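Local atomic coordinates of triabin (Triatoma pallidipennis, PDB entry 1AVG), a protein that inhibits thrombin by forming a non-covalent 1:1 complex, blocking fibrin formation and platelet aggregation while barely suppressing thrombin's amidolytic activity. Residues Ala1-Glu9 and Gln118-Val126; Glu19-Leu27 and Phe127-Ala138. All coordinates share one frame; numbering follows the deposited sequence.

Contact 1: residues Ala1-Glu9 and Gln118-Val126; sequences AEGDDCSIE and QPKEDRYLV. Unlike the reference sequence in segment 118-126: R123 (reference Asp).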
loop_
_atom_site.group_PDB
_atom_site.type_symbol
_atom_site.label_atom_id
_atom_site.label_comp_id
_atom_site.label_asym_id
_atom_site.label_seq_id
_atom_site.Cartn_x
_atom_site.Cartn_y
_atom_site.Cartn_z
ATOM N N ALA C 1 -13.868 0.646 14.966
ATOM C CA ALA C 1 -14.969 1.598 14.661
ATOM C C ALA C 1 -16.240 0.790 14.463
ATOM O O ALA C 1 -16.172 -0.425 14.264
ATOM C CB ALA C 1 -14.650 2.389 13.404
ATOM N N GLU C 2 -17.386 1.464 14.494
ATOM C CA GLU C 2 -18.678 0.804 14.322
ATOM C C GLU C 2 -18.732 -0.014 13.034
ATOM O O GLU C 2 -18.792 0.537 11.933
ATOM C CB GLU C 2 -19.809 1.833 14.346
ATOM C CG GLU C 2 -19.994 2.499 15.698
ATOM C CD GLU C 2 -21.119 3.516 15.709
ATOM O OE1 GLU C 2 -22.103 3.340 14.957
ATOM O OE2 GLU C 2 -21.017 4.494 16.478
ATOM N N GLY C 3 -18.675 -1.332 13.192
ATOM C CA GLY C 3 -18.702 -2.234 12.057
ATOM C C GLY C 3 -17.648 -3.307 12.238
ATOM O O GLY C 3 -17.808 -4.443 11.784
ATOM N N ASP C 4 -16.570 -2.943 12.929
ATOM C CA ASP C 4 -15.466 -3.856 13.192
ATOM C C ASP C 4 -15.879 -4.868 14.261
ATOM O O ASP C 4 -16.581 -4.523 15.215
ATOM C CB ASP C 4 -14.242 -3.063 13.657
ATOM C CG ASP C 4 -13.838 -1.969 12.674
ATOM O OD1 ASP C 4 -14.394 -1.897 11.557
ATOM O OD2 ASP C 4 -12.940 -1.181 13.024
ATOM N N ASP C 5 -15.434 -6.112 14.109
ATOM C CA ASP C 5 -15.780 -7.155 15.066
ATOM C C ASP C 5 -14.607 -8.115 15.244
ATOM O O ASP C 5 -14.446 -9.070 14.485
ATOM C CB ASP C 5 -17.033 -7.905 14.592
ATOM C CG ASP C 5 -17.788 -8.572 15.732
ATOM O OD1 ASP C 5 -18.405 -7.851 16.549
ATOM O OD2 ASP C 5 -17.779 -9.818 15.802
ATOM N N CYS C 6 -13.798 -7.852 16.264
ATOM C CA CYS C 6 -12.628 -8.664 16.577
ATOM C C CYS C 6 -12.991 -10.126 16.783
ATOM O O CYS C 6 -12.178 -11.016 16.543
ATOM C CB CYS C 6 -11.945 -8.133 17.836
ATOM S SG CYS C 6 -11.550 -6.365 17.722
ATOM N N SER C 7 -14.222 -10.361 17.227
ATOM C CA SER C 7 -14.717 -11.709 17.481
ATOM C C SER C 7 -14.663 -12.582 16.222
ATOM O O SER C 7 -14.185 -13.721 16.263
ATOM C CB SER C 7 -16.157 -11.643 18.008
ATOM O OG SER C 7 -16.347 -10.527 18.866
ATOM N N ILE C 8 -15.133 -12.033 15.102
ATOM C CA ILE C 8 -15.148 -12.770 13.844
ATOM C C ILE C 8 -13.892 -12.540 13.009
ATOM O O ILE C 8 -13.921 -12.646 11.785
ATOM C CB ILE C 8 -16.428 -12.467 13.002
ATOM C CG1 ILE C 8 -16.459 -11.006 12.549
ATOM C CG2 ILE C 8 -17.685 -12.777 13.817
ATOM C CD1 ILE C 8 -17.702 -10.646 11.745
ATOM N N GLU C 9 -12.793 -12.204 13.673
ATOM C CA GLU C 9 -11.528 -11.989 12.985
ATOM C C GLU C 9 -10.738 -13.294 13.000
ATOM O O GLU C 9 -11.248 -14.336 13.411
ATOM C CB GLU C 9 -10.721 -10.871 13.656
ATOM C CG GLU C 9 -10.850 -9.504 12.986
ATOM C CD GLU C 9 -10.184 -9.440 11.614
ATOM O OE1 GLU C 9 -9.267 -10.249 11.343
ATOM O OE2 GLU C 9 -10.575 -8.572 10.803
ATOM N N GLN C 118 -20.333 1.109 29.778
ATOM C CA GLN C 118 -20.885 0.779 28.464
ATOM C C GLN C 118 -19.990 -0.274 27.820
ATOM O O GLN C 118 -18.852 0.015 27.437
ATOM N N PRO C 119 -20.476 -1.521 27.731
ATOM C CA PRO C 119 -19.732 -2.638 27.146
ATOM C C PRO C 119 -19.690 -2.706 25.614
ATOM O O PRO C 119 -20.486 -2.062 24.926
ATOM C CB PRO C 119 -20.446 -3.848 27.736
ATOM C CG PRO C 119 -21.856 -3.396 27.757
ATOM C CD PRO C 119 -21.749 -1.991 28.306
ATOM N N LYS C 120 -18.756 -3.519 25.113
ATOM C CA LYS C 120 -18.537 -3.763 23.690
ATOM C C LYS C 120 -17.992 -2.574 22.904
ATOM O O LYS C 120 -18.671 -1.565 22.732
ATOM C CB LYS C 120 -19.817 -4.288 23.025
ATOM C CG LYS C 120 -19.625 -4.797 21.591
ATOM C CD LYS C 120 -18.886 -6.140 21.557
ATOM C CE LYS C 120 -18.553 -6.597 20.130
ATOM N NZ LYS C 120 -19.716 -6.665 19.198
ATOM N N GLU C 121 -16.766 -2.712 22.405
ATOM C CA GLU C 121 -16.130 -1.669 21.605
ATOM C C GLU C 121 -14.924 -2.272 20.872
ATOM O O GLU C 121 -13.948 -2.686 21.499
ATOM C CB GLU C 121 -15.708 -0.504 22.497
ATOM C CG GLU C 121 -15.662 0.835 21.783
ATOM C CD GLU C 121 -15.232 1.975 22.691
ATOM O OE1 GLU C 121 -15.842 2.153 23.773
ATOM O OE2 GLU C 121 -14.282 2.699 22.313
ATOM N N ASP C 122 -15.022 -2.350 19.547
ATOM C CA ASP C 122 -13.974 -2.942 18.717
ATOM C C ASP C 122 -13.298 -1.938 17.816
ATOM O O ASP C 122 -13.957 -1.144 17.143
ATOM C CB ASP C 122 -14.551 -4.042 17.826
ATOM C CG ASP C 122 -15.277 -5.114 18.605
ATOM O OD1 ASP C 122 -16.275 -4.788 19.277
ATOM O OD2 ASP C 122 -14.861 -6.287 18.524
ATOM N N ARG C 123 -11.982 -2.035 17.725
ATOM C CA ARG C 123 -11.236 -1.123 16.885
ATOM C C ARG C 123 -9.873 -1.712 16.518
ATOM O O ARG C 123 -9.215 -2.353 17.340
ATOM C CB ARG C 123 -11.108 0.223 17.608
ATOM C CG ARG C 123 -10.507 1.361 16.800
ATOM C CD ARG C 123 -10.700 2.680 17.543
ATOM N NE ARG C 123 -9.816 3.746 17.068
ATOM C CZ ARG C 123 -9.798 4.981 17.566
ATOM N NH1 ARG C 123 -10.616 5.321 18.558
ATOM N NH2 ARG C 123 -8.957 5.882 17.074
ATOM N N TYR C 124 -9.510 -1.574 15.246
ATOM C CA TYR C 124 -8.232 -2.061 14.739
ATOM C C TYR C 124 -7.187 -1.013 15.090
ATOM O O TYR C 124 -7.285 0.139 14.663
ATOM C CB TYR C 124 -8.303 -2.278 13.222
ATOM C CG TYR C 124 -9.291 -3.357 12.795
ATOM C CD1 TYR C 124 -8.932 -4.707 12.803
ATOM C CD2 TYR C 124 -10.581 -3.027 12.393
ATOM C CE1 TYR C 124 -9.843 -5.698 12.425
ATOM C CE2 TYR C 124 -11.496 -4.009 12.009
ATOM C CZ TYR C 124 -11.126 -5.340 12.028
ATOM O OH TYR C 124 -12.048 -6.302 11.652
ATOM N N LEU C 125 -6.203 -1.409 15.887
ATOM C CA LEU C 125 -5.160 -0.501 16.348
ATOM C C LEU C 125 -3.773 -0.950 15.908
ATOM O O LEU C 125 -3.568 -2.117 15.574
ATOM C CB LEU C 125 -5.196 -0.424 17.877
ATOM C CG LEU C 125 -6.534 -0.150 18.566
ATOM C CD1 LEU C 125 -6.390 -0.432 20.056
ATOM C CD2 LEU C 125 -6.978 1.275 18.325
ATOM N N VAL C 126 -2.823 -0.017 15.929
ATOM C CA VAL C 126 -1.448 -0.291 15.545
ATOM C C VAL C 126 -0.487 0.066 16.680
ATOM O O VAL C 126 -0.340 1.241 17.025
ATOM C CB VAL C 126 -1.052 0.507 14.283
ATOM C CG1 VAL C 126 0.451 0.415 14.047
ATOM C CG2 VAL C 126 -1.800 -0.017 13.082
HETATM O O HOH W 1 -11.365 0.801 13.925
#

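Contact 2: residues Glu19-Leu27 and Phe127-Ala138; sequences EFFNGTWYL and FERTKSDTDPDA. Unlike the reference sequence in segment 127-138: F127 (reference Leu).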
loop_
_atom_site.group_PDB
_atom_site.type_symbol
_atom_site.label_atom_id
_atom_site.label_comp_id
_atom_site.label_asym_id
_atom_site.label_seq_id
_atom_site.Cartn_x
_atom_site.Cartn_y
_atom_site.Cartn_z
ATOM N N GLU C 19 7.282 -12.668 22.791
ATOM C CA GLU C 19 8.134 -11.736 22.060
ATOM C C GLU C 19 7.382 -10.415 22.057
ATOM O O GLU C 19 7.980 -9.340 21.995
ATOM C CB GLU C 19 8.390 -12.204 20.625
ATOM C CG GLU C 19 9.555 -13.175 20.476
ATOM C CD GLU C 19 9.962 -13.386 19.022
ATOM O OE1 GLU C 19 9.215 -14.055 18.276
ATOM O OE2 GLU C 19 11.035 -12.884 18.627
ATOM N N PHE C 20 6.059 -10.508 22.128
ATOM C CA PHE C 20 5.243 -9.317 22.157
ATOM C C PHE C 20 5.127 -8.762 23.564
ATOM O O PHE C 20 5.391 -7.584 23.781
ATOM C CB PHE C 20 3.845 -9.568 21.609
ATOM C CG PHE C 20 2.987 -8.338 21.621
ATOM C CD1 PHE C 20 2.330 -7.940 22.787
ATOM C CD2 PHE C 20 2.905 -7.527 20.497
ATOM C CE1 PHE C 20 1.612 -6.754 22.833
ATOM C CE2 PHE C 20 2.186 -6.336 20.534
ATOM C CZ PHE C 20 1.540 -5.950 21.709
ATOM N N PHE C 21 4.651 -9.579 24.498
ATOM C CA PHE C 21 4.499 -9.131 25.877
ATOM C C PHE C 21 5.839 -9.057 26.578
ATOM O O PHE C 21 6.146 -9.824 27.497
ATOM C CB PHE C 21 3.512 -10.004 26.641
ATOM C CG PHE C 21 2.133 -9.927 26.101
ATOM C CD1 PHE C 21 1.395 -8.755 26.228
ATOM C CD2 PHE C 21 1.578 -11.001 25.422
ATOM C CE1 PHE C 21 0.120 -8.656 25.681
ATOM C CE2 PHE C 21 0.305 -10.913 24.870
ATOM C CZ PHE C 21 -0.426 -9.740 24.998
ATOM N N ASN C 22 6.621 -8.089 26.128
ATOM C CA ASN C 22 7.946 -7.831 26.642
ATOM C C ASN C 22 8.299 -6.452 26.118
ATOM O O ASN C 22 8.120 -6.172 24.935
ATOM C CB ASN C 22 8.926 -8.872 26.095
ATOM C CG ASN C 22 10.358 -8.612 26.521
ATOM O OD1 ASN C 22 10.622 -8.231 27.667
ATOM N ND2 ASN C 22 11.293 -8.824 25.601
ATOM N N GLY C 23 8.716 -5.564 27.010
ATOM C CA GLY C 23 9.088 -4.225 26.588
ATOM C C GLY C 23 7.991 -3.175 26.604
ATOM O O GLY C 23 7.010 -3.274 27.348
ATOM N N THR C 24 8.172 -2.159 25.770
ATOM C CA THR C 24 7.236 -1.051 25.672
ATOM C C THR C 24 6.739 -0.854 24.241
ATOM O O THR C 24 7.509 -0.919 23.285
ATOM C CB THR C 24 7.897 0.268 26.160
ATOM O OG1 THR C 24 8.432 0.081 27.482
ATOM C CG2 THR C 24 6.885 1.408 26.178
ATOM N N TRP C 25 5.434 -0.642 24.118
ATOM C CA TRP C 25 4.782 -0.396 22.841
ATOM C C TRP C 25 4.032 0.904 23.040
ATOM O O TRP C 25 3.482 1.149 24.113
ATOM C CB TRP C 25 3.765 -1.488 22.519
ATOM C CG TRP C 25 4.348 -2.826 22.192
ATOM C CD1 TRP C 25 4.456 -3.901 23.030
ATOM C CD2 TRP C 25 4.812 -3.271 20.909
ATOM N NE1 TRP C 25 4.946 -4.989 22.346
ATOM C CE2 TRP C 25 5.168 -4.630 21.041
ATOM C CE3 TRP C 25 4.952 -2.656 19.659
ATOM C CZ2 TRP C 25 5.652 -5.383 19.964
ATOM C CZ3 TRP C 25 5.434 -3.405 18.592
ATOM C CH2 TRP C 25 5.775 -4.753 18.753
ATOM N N TYR C 26 4.049 1.755 22.028
ATOM C CA TYR C 26 3.346 3.028 22.075
ATOM C C TYR C 26 2.173 2.913 21.119
ATOM O O TYR C 26 2.314 2.396 20.024
ATOM C CB TYR C 26 4.277 4.160 21.660
ATOM C CG TYR C 26 5.344 4.462 22.681
ATOM C CD1 TYR C 26 6.553 3.774 22.679
ATOM C CD2 TYR C 26 5.152 5.457 23.633
ATOM C CE1 TYR C 26 7.551 4.075 23.602
ATOM C CE2 TYR C 26 6.132 5.769 24.555
ATOM C CZ TYR C 26 7.332 5.079 24.535
ATOM O OH TYR C 26 8.322 5.431 25.429
ATOM N N LEU C 27 1.015 3.396 21.536
ATOM C CA LEU C 27 -0.184 3.303 20.723
ATOM C C LEU C 27 -0.951 4.629 20.677
ATOM O O LEU C 27 -1.515 5.060 21.681
ATOM C CB LEU C 27 -1.049 2.170 21.284
ATOM C CG LEU C 27 -2.551 2.064 21.052
ATOM C CD1 LEU C 27 -2.880 1.900 19.589
ATOM C CD2 LEU C 27 -3.045 0.868 21.830
ATOM N N PHE C 127 0.151 -0.948 17.260
ATOM C CA PHE C 127 1.101 -0.748 18.350
ATOM C C PHE C 127 2.476 -0.515 17.744
ATOM O O PHE C 127 2.958 -1.323 16.953
ATOM C CB PHE C 127 1.164 -1.981 19.261
ATOM C CG PHE C 127 -0.121 -2.280 20.008
ATOM C CD1 PHE C 127 -1.175 -2.938 19.382
ATOM C CD2 PHE C 127 -0.245 -1.968 21.364
ATOM C CE1 PHE C 127 -2.327 -3.288 20.097
ATOM C CE2 PHE C 127 -1.396 -2.316 22.084
ATOM C CZ PHE C 127 -2.430 -2.974 21.450
ATOM N N GLU C 128 3.108 0.589 18.103
ATOM C CA GLU C 128 4.429 0.908 17.592
ATOM C C GLU C 128 5.507 0.556 18.594
ATOM O O GLU C 128 5.306 0.682 19.797
ATOM C CB GLU C 128 4.522 2.390 17.269
ATOM C CG GLU C 128 3.727 2.770 16.063
ATOM C CD GLU C 128 3.925 4.207 15.688
ATOM O OE1 GLU C 128 5.065 4.582 15.328
ATOM O OE2 GLU C 128 2.934 4.963 15.758
ATOM N N ARG C 129 6.647 0.099 18.101
ATOM C CA ARG C 129 7.749 -0.249 18.973
ATOM C C ARG C 129 8.609 0.997 19.169
ATOM O O ARG C 129 9.292 1.137 20.181
ATOM C CB ARG C 129 8.557 -1.391 18.356
ATOM C CG ARG C 129 9.316 -2.249 19.348
ATOM C CD ARG C 129 8.411 -2.748 20.455
ATOM N NE ARG C 129 8.547 -4.182 20.708
ATOM C CZ ARG C 129 8.378 -4.759 21.897
ATOM N NH1 ARG C 129 8.072 -4.038 22.967
ATOM N NH2 ARG C 129 8.459 -6.076 22.008
ATOM N N THR C 130 8.536 1.920 18.212
ATOM C CA THR C 130 9.300 3.166 18.268
ATOM C C THR C 130 8.421 4.365 18.650
ATOM O O THR C 130 7.315 4.537 18.119
ATOM C CB THR C 130 10.049 3.414 16.914
ATOM O OG1 THR C 130 11.466 3.356 17.132
ATOM C CG2 THR C 130 9.675 4.763 16.275
ATOM N N LYS C 131 8.914 5.185 19.578
ATOM C CA LYS C 131 8.187 6.362 20.034
ATOM C C LYS C 131 8.186 7.470 18.991
ATOM O O LYS C 131 9.234 7.882 18.497
ATOM C CB LYS C 131 8.776 6.885 21.339
ATOM C CG LYS C 131 8.112 8.160 21.825
ATOM C CD LYS C 131 8.550 8.524 23.233
ATOM C CE LYS C 131 10.031 8.814 23.294
ATOM N NZ LYS C 131 10.462 8.979 24.699
ATOM N N SER C 132 7.006 7.986 18.697
ATOM C CA SER C 132 6.857 9.043 17.709
ATOM C C SER C 132 7.181 10.424 18.280
ATOM O O SER C 132 6.386 11.346 18.142
ATOM C CB SER C 132 5.426 9.012 17.142
ATOM O OG SER C 132 5.275 9.808 15.980
ATOM N N ASP C 133 8.337 10.556 18.931
ATOM C CA ASP C 133 8.794 11.826 19.516
ATOM C C ASP C 133 7.813 12.564 20.435
ATOM O O ASP C 133 8.056 12.672 21.634
ATOM C CB ASP C 133 9.305 12.773 18.423
ATOM C CG ASP C 133 10.586 12.271 17.753
ATOM O OD1 ASP C 133 11.163 11.254 18.207
ATOM O OD2 ASP C 133 11.016 12.905 16.763
ATOM N N THR C 134 6.733 13.099 19.869
ATOM C CA THR C 134 5.707 13.820 20.630
ATOM C C THR C 134 5.173 12.973 21.793
ATOM O O THR C 134 4.642 13.504 22.767
ATOM C CB THR C 134 4.518 14.212 19.714
ATOM O OG1 THR C 134 5.018 14.779 18.498
ATOM C CG2 THR C 134 3.627 15.239 20.391
ATOM N N ASP C 135 5.309 11.657 21.680
ATOM C CA ASP C 135 4.841 10.750 22.722
ATOM C C ASP C 135 5.626 10.927 24.006
ATOM O O ASP C 135 6.834 11.185 23.992
ATOM C CB ASP C 135 4.976 9.279 22.303
ATOM C CG ASP C 135 4.241 8.946 21.022
ATOM O OD1 ASP C 135 3.235 9.612 20.699
ATOM O OD2 ASP C 135 4.676 7.994 20.339
ATOM N N PRO C 136 4.938 10.802 25.143
ATOM C CA PRO C 136 5.614 10.942 26.428
ATOM C C PRO C 136 6.528 9.728 26.544
ATOM O O PRO C 136 6.227 8.665 25.990
ATOM C CB PRO C 136 4.461 10.829 27.423
ATOM C CG PRO C 136 3.271 11.307 26.641
ATOM C CD PRO C 136 3.485 10.648 25.325
ATOM N N ASP C 137 7.659 9.879 27.215
ATOM C CA ASP C 137 8.552 8.741 27.389
ATOM C C ASP C 137 7.847 7.809 28.364
ATOM O O ASP C 137 7.274 8.264 29.352
ATOM C CB ASP C 137 9.901 9.195 27.965
ATOM C CG ASP C 137 10.888 8.048 28.149
ATOM O OD1 ASP C 137 10.882 7.103 27.331
ATOM O OD2 ASP C 137 11.688 8.104 29.109
ATOM N N ALA C 138 7.852 6.514 28.076
ATOM C CA ALA C 138 7.213 5.546 28.954
ATOM C C ALA C 138 7.739 5.709 30.378
ATOM O O ALA C 138 6.981 5.607 31.331
ATOM C CB ALA C 138 7.455 4.136 28.454
#

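Contact 1: residues Ala1-Glu9 and Gln118-Val126
Polar surface contacts from A1, D4, D5, C6 and E9 fasten the irregular N-terminal segment 1-9 along the beginning of strand 122-128, an outermost strand of the barrel sheet. The terminal amine, A1 N, donates to D122 O over 2.8 Å, in the carbonyl plane and on a lone pair. A1 N also donates to OD2 of D4, three residues on, over 2.8 Å, arriving from above the carboxylate plane. Water 1 donates to this same D4 OD2 and accepts from Y124 N, so it bridges the loop to the strand. D122 faces the loop, with CG beside its backbone N (chi1 -56°), and its OD2 receives the C6 amide over 2.9 Å on the anti side of the carboxylate. S112 OG is a second partner of that oxygen. K120 joins D5 in a salt bridge, NZ to OD1 at 3.2 Å, and makes a long ion pair with D122 OD1; its positive charge probably eases the proximity of the two acids. The Y124 ring is met by acids along its edge: D4 OD2 lies 3.1 Å from CD2, while the hydroxyl OH donates to E9 OE2 over 2.8 Å, the E9 carboxylate and the ring planes standing 85° apart. E9 also packs on an apolar side chain of the other protein in the complex. Through the disulfide of C6 to C110 on the adjacent strand 106-115, the whole arrangement becomes a covalently pinned N-terminal segment lying outside a calycin (lipocalin-like) beta barrel.

Contact 2: residues Glu19-Leu27 and Phe127-Ala138
A single antiparallel hydrogen-bonded pair, Y26 with E128, joins strand 24-28 to the end of strand 122-128: Y26 N donates to E128 O and E128 N to Y26 O, each over 2.8 Å. Just past this bridge R129 turns back across W25. CG of R129 is set anti to the backbone N (chi1 -154°), and further bends along the chain lay the guanidinium flat on the indole, centres 3.7 Å apart and planes at 11°, a cation-pi stack, with CD over the six-membered ring. N22 O is gripped end-on by both NH1 and NH2 of R129, each at 2.9 Å and close to the guanidinium plane. NH1 also reaches T24 O at 3.2 Å, from above that carbonyl's plane, while R129 NE is bonded to Y103 O, so several carbonyls fix the group's rotation. The opposite face of W25 is covered by F20, whose carbonyl O accepts the indole N-H. F20 in turn directs its edge at the face of F127 in a T-shaped pair, centroids 5.8 Å apart and planes at 89°; L27 CD2 packs on the other face of that ring. Y26 reaches into the loop 129-137 and the first residue of helix 138-141: K131 CB lies over its ring, and Y26 OH accepts the N-H of A138, N to OH 2.9 Å. The G-x-W run G23-T24-W25, with R129 from just after the last barrel strand stacked on the tryptophan, matches the structural signature of the calycin (lipocalin-like) superfamily. It lies where helix 17-20 leads into strand 24-28, which pairs on its other side with strand 51-56, while F20 and F127 also pack against strand 106-115.

How the contacts relate
Strand 122-128 serves both contacts, its first half meeting the N-terminal segment in contact 1 and its last residues meeting strand 24-28 in contact 2. Their centres are about 22 Å apart, on opposite sides of the chain's centre, yet they touch where L27 CD1 lies 3.7 Å from V126 O and 3.7 Å from L125 CB. The segments alternate along the chain, so two early segments, 1-9 and 19-27, meet successive parts of the late run 118-138. Contact 1 is largely polar and near the surface; contact 2 is partly buried and aromatic. Both approach the other protein of the complex: V126 meets an aromatic side chain there, while E128 and D135 form salt bridges to its basic side chains, consistent with a shared inhibitory surface.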